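Local atomic coordinates of protein-tyrosine-phosphatase (Vibrio vulnificus, PDB entry 7DHE), a protein that probably hydrolyses phosphotyrosine in proteins to tyrosine and phosphate, acting as a low molecular weight protein tyrosine phosphatase. Residues V13-R18 with Q71-T76; K7-C12 with T34-G39; K118-P123 with Y135-E140. All coordinates share one frame; numbering follows the deposited sequence.

How the interactions relate
Interactions 1, 2 and 3 bring the three predicted catalytic residues round benzylphosphonic acid. Strand 7-12 of interaction 2 ends in C12, the predicted nucleophile, and runs straight into loop 13-18 of interaction 1, which wraps the phosphonate and ends in R18. The loop of interaction 3 carries D122, the predicted proton donor, beside the ligand. Centres of interactions 1 and 2 lie about 9 Å apart, and the probable backbone hydrogen bonds Q73 O to G39 N (2.8 Å) and L75 N to G39 O (2.9 Å) tie them. Interaction 3, centred about 16 Å from interaction 1, meets it where R18 NH1 lies 2.8 Å from I120 O, a probable hydrogen bond.

Interaction 1 (V13-R18 with Q71-T76); sequences VGNICR and QSQQLT. With B85 (benzylphosphonic acid), chain E.
S72 and N15 reach past each other to seize the backbone of the opposite segment. S72 OG donates to G14 O at 2.8 Å, coming in slightly tilted from the carbonyl plane, and passes beside N15 CB. The N15 amide swings away from its own backbone N (chi1 -166°) and sets OD1 2.9 Å from Q73 N. This bond lies in the amide carbonyl plane, on a lone pair, with an N-H...O angle of 157°. ND2, the other end, is held by S19 OG and S37 OG, so both ends are gripped and the flip is defined. I16 lies between two partners: its CG2 methyl rests 3.9 Å from S72 CB, while CG1 and CD1 turn to C1 of the benzylphosphonic acid ring.

The loop folds round the phosphonate. I16 N donates to B85 O10 at 3.2 Å and C17 N shares that oxygen; R18 N donates to O9, and V13 N and G14 N add weak bonds. R18 binds twice through its side chain, NE to B85 O9 at 2.9 Å and NH2 to B85 O11 at 2.8 Å. A bend at chi3 (-69°) turns the guanidinium edge to the anion, with the phosphorus in its plane; NH1 makes a salt bridge to E90 and a hydrogen bond to I120 O.

C12 to R18 form the CX5R P-loop of the tyrosine phosphatases. N15 has a left-handed backbone conformation, which lets successive N-H groups converge on one anion. With G14 O and the N15 amide fastened to 71-76, and N15 O to H70, the cradle is braced by a second loop, and its donors would probably stabilise a bound phosphate dianion.

Interaction 2 (K7-C12 with T34-G39); sequences KILVVC and TVASAG. With B85 (benzylphosphonic acid), chain E.
Strands 7-12 and 34-39 run side by side in the same direction, their axes 4.4 Å apart at the closest and turned by 26°, with K7 beside T34 and each following pair in step through C12 and G39. The bonding alternates as a parallel pair requires: I8, V10 and C12 use their N-H groups on T34, A36 and A38, while A36 and A38 donate back to I8 and V10. I8 N lies 2.8 Å from T34 O. A38 N lies 3.0 Å from V10 O. At the end beside the active site, C12 N to A38 O measures 3.2 Å.

On the face bearing I8, V10 and C12, V10 CG2 and V35 CG1 meet at 4.0 Å, crossing obliquely, and V35 CG1 also reaches the CB of I8. V10 CB sits 4.1 Å from S37 CB; the S37 hydroxyl turns instead to E23. On the reverse face L9 leans over its neighbour: its CG extends away from the backbone N (chi1 -172°), and CD1 lands 4.0 Å from A36 CB and 4.3 Å from A38 CB, spanning two residues of the second strand. At the start of the strand the K7 side chain passes at a slant over T34, near its OG1, which bonds to N6 O.

Helix 18-29 links the two strands as a beta-alpha-beta crossover and covers the I8, V10 and C12 face with L26 and S19. Strand 85-88 bonds to the other flank of 7-12, placing 7-12 inside the parallel sheet and 34-39 at its edge. C12, the predicted nucleophile, stands at the C-terminal end of an inner strand, where the P-loop begins.

Interaction 3 (K118-P123 with Y135-E140); sequences KDIPDP and YQLIDE. With B85 (benzylphosphonic acid), chain E.
The loop carrying D122, the predicted proton donor, is fastened to helix 128-148 through I120 and P121, which pack on L137 and I138. I120 is the main anchor. Its CG1 passes 4.0 Å from L137 CB, the two side chains lying antiparallel, flank to flank, while CG2 and CD1 both lie 3.8 Å from I138 CG1, with the two isoleucines set nearly at a right angle. Next to it the ring of P121 offers its CD to L137 CD2 at 3.7 Å. L137 serves both neighbours: CB meets I120, and the CD2 branch meets P121.

At the solvent edge K118, an extended chain, points its NZ at E140 OE1, 3.6 Å away, in a long salt bridge. The two chains meet crosswise, so the charged ends come together beside the apolar patch.

Past P121 the loop reaches the catalytic site, where it meets the P-loop arginine, R18. D122 lies close to the bound benzylphosphonic acid, though the detailed contact is doubtful, and its OD1 is hydrogen-bonded to Y124 N. The Asp-Pro-Tyr sequence D122-P123-Y124, on a loop beside the P-loop, is characteristic of the low molecular weight phosphatases, consistent with D122 as the general acid.

Interaction 1 (V13-R18 with Q71-T76)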
# COMPACT_ATOMS: atom_id res chain seq x y z
N VAL A 13 -5.70 4.56 -2.75
CA VAL A 13 -7.10 4.94 -2.91
C VAL A 13 -7.98 3.79 -3.47
O VAL A 13 -9.09 3.61 -2.96
CB VAL A 13 -7.37 6.31 -3.59
CG1 VAL A 13 -6.12 7.14 -3.87
CG2 VAL A 13 -8.38 6.25 -4.73
N GLY A 14 -7.49 3.03 -4.45
CA GLY A 14 -8.33 1.97 -4.96
C GLY A 14 -8.02 0.60 -4.42
O GLY A 14 -8.84 -0.32 -4.57
N ASN A 15 -6.82 0.42 -3.85
CA ASN A 15 -6.33 -0.88 -3.35
C ASN A 15 -6.24 -1.92 -4.48
O ASN A 15 -6.53 -3.09 -4.28
CB ASN A 15 -7.13 -1.39 -2.15
CG ASN A 15 -6.50 -2.52 -1.38
OD1 ASN A 15 -7.16 -3.47 -0.92
ND2 ASN A 15 -5.20 -2.44 -1.19
N ILE A 16 -5.81 -1.49 -5.67
CA ILE A 16 -5.64 -2.39 -6.80
C ILE A 16 -4.23 -2.26 -7.42
O ILE A 16 -3.79 -3.18 -8.11
CB ILE A 16 -6.78 -2.25 -7.88
CG1 ILE A 16 -6.92 -0.76 -8.36
CG2 ILE A 16 -8.10 -2.80 -7.34
CD1 ILE A 16 -7.60 -0.56 -9.58
N CYS A 17 -3.56 -1.13 -7.20
CA CYS A 17 -2.24 -0.90 -7.79
C CYS A 17 -1.12 -0.78 -6.75
O CYS A 17 -0.39 -1.74 -6.49
CB CYS A 17 -2.24 0.30 -8.74
SG CYS A 17 -3.15 0.03 -10.27
N ARG A 18 -0.96 0.41 -6.21
CA ARG A 18 0.16 0.68 -5.32
C ARG A 18 0.11 -0.08 -4.00
O ARG A 18 1.09 -0.73 -3.64
CB ARG A 18 0.31 2.19 -5.09
CG ARG A 18 0.63 2.99 -6.38
CD ARG A 18 0.41 4.45 -6.13
NE ARG A 18 -0.99 4.72 -5.96
CZ ARG A 18 -1.49 5.90 -5.62
NH1 ARG A 18 -0.68 6.93 -5.42
NH2 ARG A 18 -2.79 6.05 -5.47
N GLN A 71 -7.55 -9.18 -2.89
CA GLN A 71 -8.93 -8.67 -2.98
C GLN A 71 -8.96 -7.26 -2.44
O GLN A 71 -8.61 -7.06 -1.27
CB GLN A 71 -10.00 -9.54 -2.28
CG GLN A 71 -9.68 -10.91 -1.72
CD GLN A 71 -10.63 -11.92 -2.25
OE1 GLN A 71 -10.25 -12.66 -3.17
NE2 GLN A 71 -11.89 -11.92 -1.78
N SER A 72 -9.31 -6.27 -3.28
CA SER A 72 -9.39 -4.88 -2.84
C SER A 72 -10.39 -4.73 -1.71
O SER A 72 -11.48 -5.33 -1.74
CB SER A 72 -9.80 -3.98 -4.00
OG SER A 72 -10.05 -2.65 -3.54
N GLN A 73 -10.01 -3.95 -0.70
CA GLN A 73 -10.90 -3.68 0.43
C GLN A 73 -10.92 -2.21 0.80
O GLN A 73 -9.94 -1.50 0.59
CB GLN A 73 -10.57 -4.58 1.64
CG GLN A 73 -9.34 -4.17 2.45
CD GLN A 73 -9.15 -5.05 3.65
OE1 GLN A 73 -10.12 -5.56 4.26
NE2 GLN A 73 -7.90 -5.25 4.02
N GLN A 74 -12.03 -1.78 1.39
CA GLN A 74 -12.23 -0.41 1.83
C GLN A 74 -11.55 -0.15 3.17
O GLN A 74 -11.65 -0.97 4.09
CB GLN A 74 -13.74 -0.12 1.94
CG GLN A 74 -14.10 1.26 2.51
CD GLN A 74 -13.57 2.41 1.69
OE1 GLN A 74 -13.67 2.44 0.47
NE2 GLN A 74 -13.00 3.40 2.36
N LEU A 75 -10.89 1.02 3.28
CA LEU A 75 -10.29 1.47 4.52
C LEU A 75 -11.41 1.95 5.47
O LEU A 75 -12.24 2.79 5.09
CB LEU A 75 -9.33 2.63 4.24
CG LEU A 75 -8.60 3.24 5.44
CD1 LEU A 75 -7.61 2.28 6.07
CD2 LEU A 75 -7.99 4.55 5.07
N THR A 76 -11.46 1.39 6.69
CA THR A 76 -12.45 1.77 7.71
C THR A 76 -11.72 2.02 9.03
O THR A 76 -10.59 1.58 9.20
CB THR A 76 -13.48 0.65 7.91
OG1 THR A 76 -12.85 -0.47 8.49
CG2 THR A 76 -14.18 0.24 6.64
C1 B85 E . -7.53 2.79 -8.26
C2 B85 E . -8.79 3.37 -8.26
C3 B85 E . -8.93 4.74 -8.42
C4 B85 E . -7.80 5.52 -8.58
C5 B85 E . -6.54 4.93 -8.57
C6 B85 E . -6.39 3.56 -8.41
C7 B85 E . -5.02 2.93 -8.37
P8 B85 E . -4.32 2.86 -6.71
O9 B85 E . -2.79 2.62 -6.84
O10 B85 E . -4.91 1.58 -6.07
O11 B85 E . -4.68 4.09 -5.94

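Interaction 2 (K7-C12 with T34-G39)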
# COMPACT_ATOMS: atom_id res chain seq x y z
N LYS A 7 1.69 -5.71 12.81
CA LYS A 7 0.64 -5.65 11.79
C LYS A 7 0.72 -4.31 11.06
O LYS A 7 0.62 -3.25 11.67
CB LYS A 7 -0.73 -5.86 12.42
CG LYS A 7 -0.91 -7.24 13.03
CD LYS A 7 -2.36 -7.52 13.43
CE LYS A 7 -3.29 -7.76 12.26
NZ LYS A 7 -4.72 -7.84 12.68
N ILE A 8 0.99 -4.38 9.77
CA ILE A 8 1.19 -3.20 8.92
C ILE A 8 0.11 -3.12 7.84
O ILE A 8 -0.13 -4.11 7.11
CB ILE A 8 2.61 -3.20 8.30
CG1 ILE A 8 3.70 -3.34 9.38
CG2 ILE A 8 2.82 -1.94 7.39
CD1 ILE A 8 5.03 -3.88 8.90
N LEU A 9 -0.50 -1.92 7.71
CA LEU A 9 -1.54 -1.67 6.72
C LEU A 9 -1.07 -0.67 5.71
O LEU A 9 -0.79 0.48 6.07
CB LEU A 9 -2.84 -1.19 7.38
CG LEU A 9 -4.04 -1.08 6.45
CD1 LEU A 9 -4.53 -2.49 5.98
CD2 LEU A 9 -5.13 -0.30 7.13
N VAL A 10 -0.97 -1.11 4.45
CA VAL A 10 -0.52 -0.26 3.35
C VAL A 10 -1.77 0.33 2.71
O VAL A 10 -2.67 -0.41 2.37
CB VAL A 10 0.36 -1.04 2.36
CG1 VAL A 10 0.83 -0.12 1.24
CG2 VAL A 10 1.54 -1.68 3.05
N VAL A 11 -1.83 1.66 2.57
CA VAL A 11 -3.04 2.35 2.12
C VAL A 11 -2.79 3.21 0.90
O VAL A 11 -1.80 3.95 0.85
CB VAL A 11 -3.64 3.19 3.31
CG1 VAL A 11 -4.80 4.07 2.86
CG2 VAL A 11 -4.05 2.30 4.48
N CYS A 12 -3.70 3.10 -0.09
CA CYS A 12 -3.82 3.95 -1.26
C CYS A 12 -5.29 4.23 -1.52
O CYS A 12 -6.06 4.22 -0.56
CB CYS A 12 -3.06 3.44 -2.48
SG CYS A 12 -3.86 2.05 -3.34
N THR A 34 2.71 -9.25 9.67
CA THR A 34 1.46 -9.40 8.93
C THR A 34 1.25 -8.09 8.22
O THR A 34 1.18 -7.03 8.85
CB THR A 34 0.31 -9.80 9.84
OG1 THR A 34 0.17 -8.75 10.78
CG2 THR A 34 0.60 -11.05 10.61
N VAL A 35 1.21 -8.17 6.90
CA VAL A 35 1.06 -6.97 6.09
C VAL A 35 -0.20 -7.13 5.29
O VAL A 35 -0.41 -8.18 4.70
CB VAL A 35 2.30 -6.68 5.18
CG1 VAL A 35 2.21 -5.29 4.58
CG2 VAL A 35 3.61 -6.85 5.94
N ALA A 36 -1.05 -6.12 5.29
CA ALA A 36 -2.28 -6.09 4.52
C ALA A 36 -2.35 -4.73 3.86
O ALA A 36 -1.44 -3.90 4.04
CB ALA A 36 -3.49 -6.32 5.41
N SER A 37 -3.41 -4.49 3.10
CA SER A 37 -3.61 -3.22 2.42
C SER A 37 -5.08 -2.89 2.27
O SER A 37 -5.93 -3.78 2.30
CB SER A 37 -2.90 -3.21 1.08
OG SER A 37 -3.39 -4.21 0.21
N ALA A 38 -5.39 -1.60 2.11
CA ALA A 38 -6.75 -1.10 1.92
C ALA A 38 -6.77 0.19 1.11
O ALA A 38 -5.75 0.87 1.00
CB ALA A 38 -7.44 -0.91 3.25
N GLY A 39 -7.94 0.50 0.54
CA GLY A 39 -8.16 1.68 -0.28
C GLY A 39 -9.12 2.67 0.33
O GLY A 39 -10.20 2.28 0.79
C1 B85 E . -7.53 2.79 -8.26
C2 B85 E . -8.79 3.37 -8.26
C3 B85 E . -8.93 4.74 -8.42
C4 B85 E . -7.80 5.52 -8.58
C5 B85 E . -6.54 4.93 -8.57
C6 B85 E . -6.39 3.56 -8.41
C7 B85 E . -5.02 2.93 -8.37
P8 B85 E . -4.32 2.86 -6.71
O9 B85 E . -2.79 2.62 -6.84
O10 B85 E . -4.91 1.58 -6.07
O11 B85 E . -4.68 4.09 -5.94

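Interaction 3 (K118-P123 with Y135-E140)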
# COMPACT_ATOMS: atom_id res chain seq x y z
N LYS A 118 8.97 10.68 -0.21
CA LYS A 118 8.46 10.70 -1.58
C LYS A 118 7.06 10.15 -1.69
O LYS A 118 6.76 9.11 -1.09
CB LYS A 118 9.38 9.86 -2.51
CG LYS A 118 10.65 10.53 -2.99
CD LYS A 118 11.47 9.52 -3.84
CE LYS A 118 12.96 9.83 -4.04
NZ LYS A 118 13.75 8.65 -4.53
N ASP A 119 6.22 10.81 -2.50
CA ASP A 119 4.90 10.29 -2.83
C ASP A 119 5.12 9.25 -3.93
O ASP A 119 6.05 9.38 -4.74
CB ASP A 119 3.95 11.39 -3.35
CG ASP A 119 3.27 12.25 -2.30
OD1 ASP A 119 3.49 12.00 -1.10
OD2 ASP A 119 2.53 13.17 -2.69
N ILE A 120 4.29 8.21 -3.95
CA ILE A 120 4.37 7.18 -4.96
C ILE A 120 3.23 7.40 -5.95
O ILE A 120 2.06 7.32 -5.56
CB ILE A 120 4.46 5.78 -4.34
CG1 ILE A 120 5.82 5.67 -3.62
CG2 ILE A 120 4.33 4.72 -5.46
CD1 ILE A 120 6.02 4.58 -2.77
N PRO A 121 3.54 7.74 -7.20
CA PRO A 121 2.48 8.08 -8.16
C PRO A 121 1.61 6.92 -8.60
O PRO A 121 2.08 5.82 -8.77
CB PRO A 121 3.27 8.67 -9.33
CG PRO A 121 4.58 7.89 -9.29
CD PRO A 121 4.88 7.85 -7.82
N ASP A 122 0.35 7.21 -8.81
CA ASP A 122 -0.62 6.25 -9.28
C ASP A 122 -0.36 5.86 -10.75
O ASP A 122 -0.42 6.71 -11.64
CB ASP A 122 -2.01 6.86 -9.13
CG ASP A 122 -3.13 5.92 -9.46
OD1 ASP A 122 -2.85 4.71 -9.65
OD2 ASP A 122 -4.28 6.40 -9.56
N PRO A 123 -0.13 4.56 -11.03
CA PRO A 123 0.05 4.14 -12.43
C PRO A 123 -1.25 3.74 -13.16
O PRO A 123 -1.22 3.39 -14.34
CB PRO A 123 0.93 2.91 -12.28
CG PRO A 123 0.48 2.30 -10.98
CD PRO A 123 0.00 3.42 -10.09
N TYR A 135 6.62 0.54 -9.13
CA TYR A 135 7.25 -0.59 -8.44
C TYR A 135 8.64 -0.23 -7.93
O TYR A 135 8.99 -0.60 -6.80
CB TYR A 135 7.32 -1.84 -9.33
CG TYR A 135 7.83 -3.04 -8.57
CD1 TYR A 135 6.94 -3.92 -7.94
CD2 TYR A 135 9.19 -3.27 -8.41
CE1 TYR A 135 7.41 -4.98 -7.17
CE2 TYR A 135 9.67 -4.30 -7.61
CZ TYR A 135 8.77 -5.16 -6.99
OH TYR A 135 9.28 -6.17 -6.23
N GLN A 136 9.44 0.46 -8.75
CA GLN A 136 10.79 0.85 -8.36
C GLN A 136 10.78 1.65 -7.05
O GLN A 136 11.51 1.33 -6.11
CB GLN A 136 11.47 1.62 -9.50
CG GLN A 136 11.78 0.78 -10.73
CD GLN A 136 12.26 1.59 -11.91
OE1 GLN A 136 13.04 1.09 -12.72
NE2 GLN A 136 11.79 2.84 -12.07
N LEU A 137 9.91 2.67 -6.98
CA LEU A 137 9.77 3.52 -5.80
C LEU A 137 9.30 2.72 -4.61
O LEU A 137 9.88 2.83 -3.53
CB LEU A 137 8.81 4.67 -6.09
CG LEU A 137 9.37 5.89 -6.78
CD1 LEU A 137 9.86 5.61 -8.17
CD2 LEU A 137 8.30 6.91 -6.92
N ILE A 138 8.24 1.88 -4.81
CA ILE A 138 7.71 1.03 -3.74
C ILE A 138 8.80 0.11 -3.20
O ILE A 138 8.97 0.02 -1.99
CB ILE A 138 6.48 0.26 -4.22
CG1 ILE A 138 5.30 1.22 -4.46
CG2 ILE A 138 6.11 -0.84 -3.23
CD1 ILE A 138 4.09 0.58 -5.19
N ASP A 139 9.58 -0.51 -4.10
CA ASP A 139 10.67 -1.39 -3.71
C ASP A 139 11.71 -0.66 -2.84
O ASP A 139 12.00 -1.09 -1.72
CB ASP A 139 11.30 -2.03 -4.94
CG ASP A 139 12.23 -3.19 -4.66
OD1 ASP A 139 12.32 -3.63 -3.48
OD2 ASP A 139 12.83 -3.71 -5.60
N GLU A 140 12.23 0.47 -3.33
CA GLU A 140 13.20 1.27 -2.61
C GLU A 140 12.62 1.67 -1.24
O GLU A 140 13.32 1.55 -0.23
CB GLU A 140 13.57 2.53 -3.43
CG GLU A 140 14.77 3.32 -2.93
CD GLU A 140 14.88 4.77 -3.38
OE1 GLU A 140 14.25 5.13 -4.40
OE2 GLU A 140 15.61 5.54 -2.72
C1 B85 E . -7.53 2.79 -8.26
C2 B85 E . -8.79 3.37 -8.26
C3 B85 E . -8.93 4.74 -8.42
C4 B85 E . -7.80 5.52 -8.58
C5 B85 E . -6.54 4.93 -8.57
C6 B85 E . -6.39 3.56 -8.41
C7 B85 E . -5.02 2.93 -8.37
P8 B85 E . -4.32 2.86 -6.71
O9 B85 E . -2.79 2.62 -6.84
O10 B85 E . -4.91 1.58 -6.07
O11 B85 E . -4.68 4.09 -5.94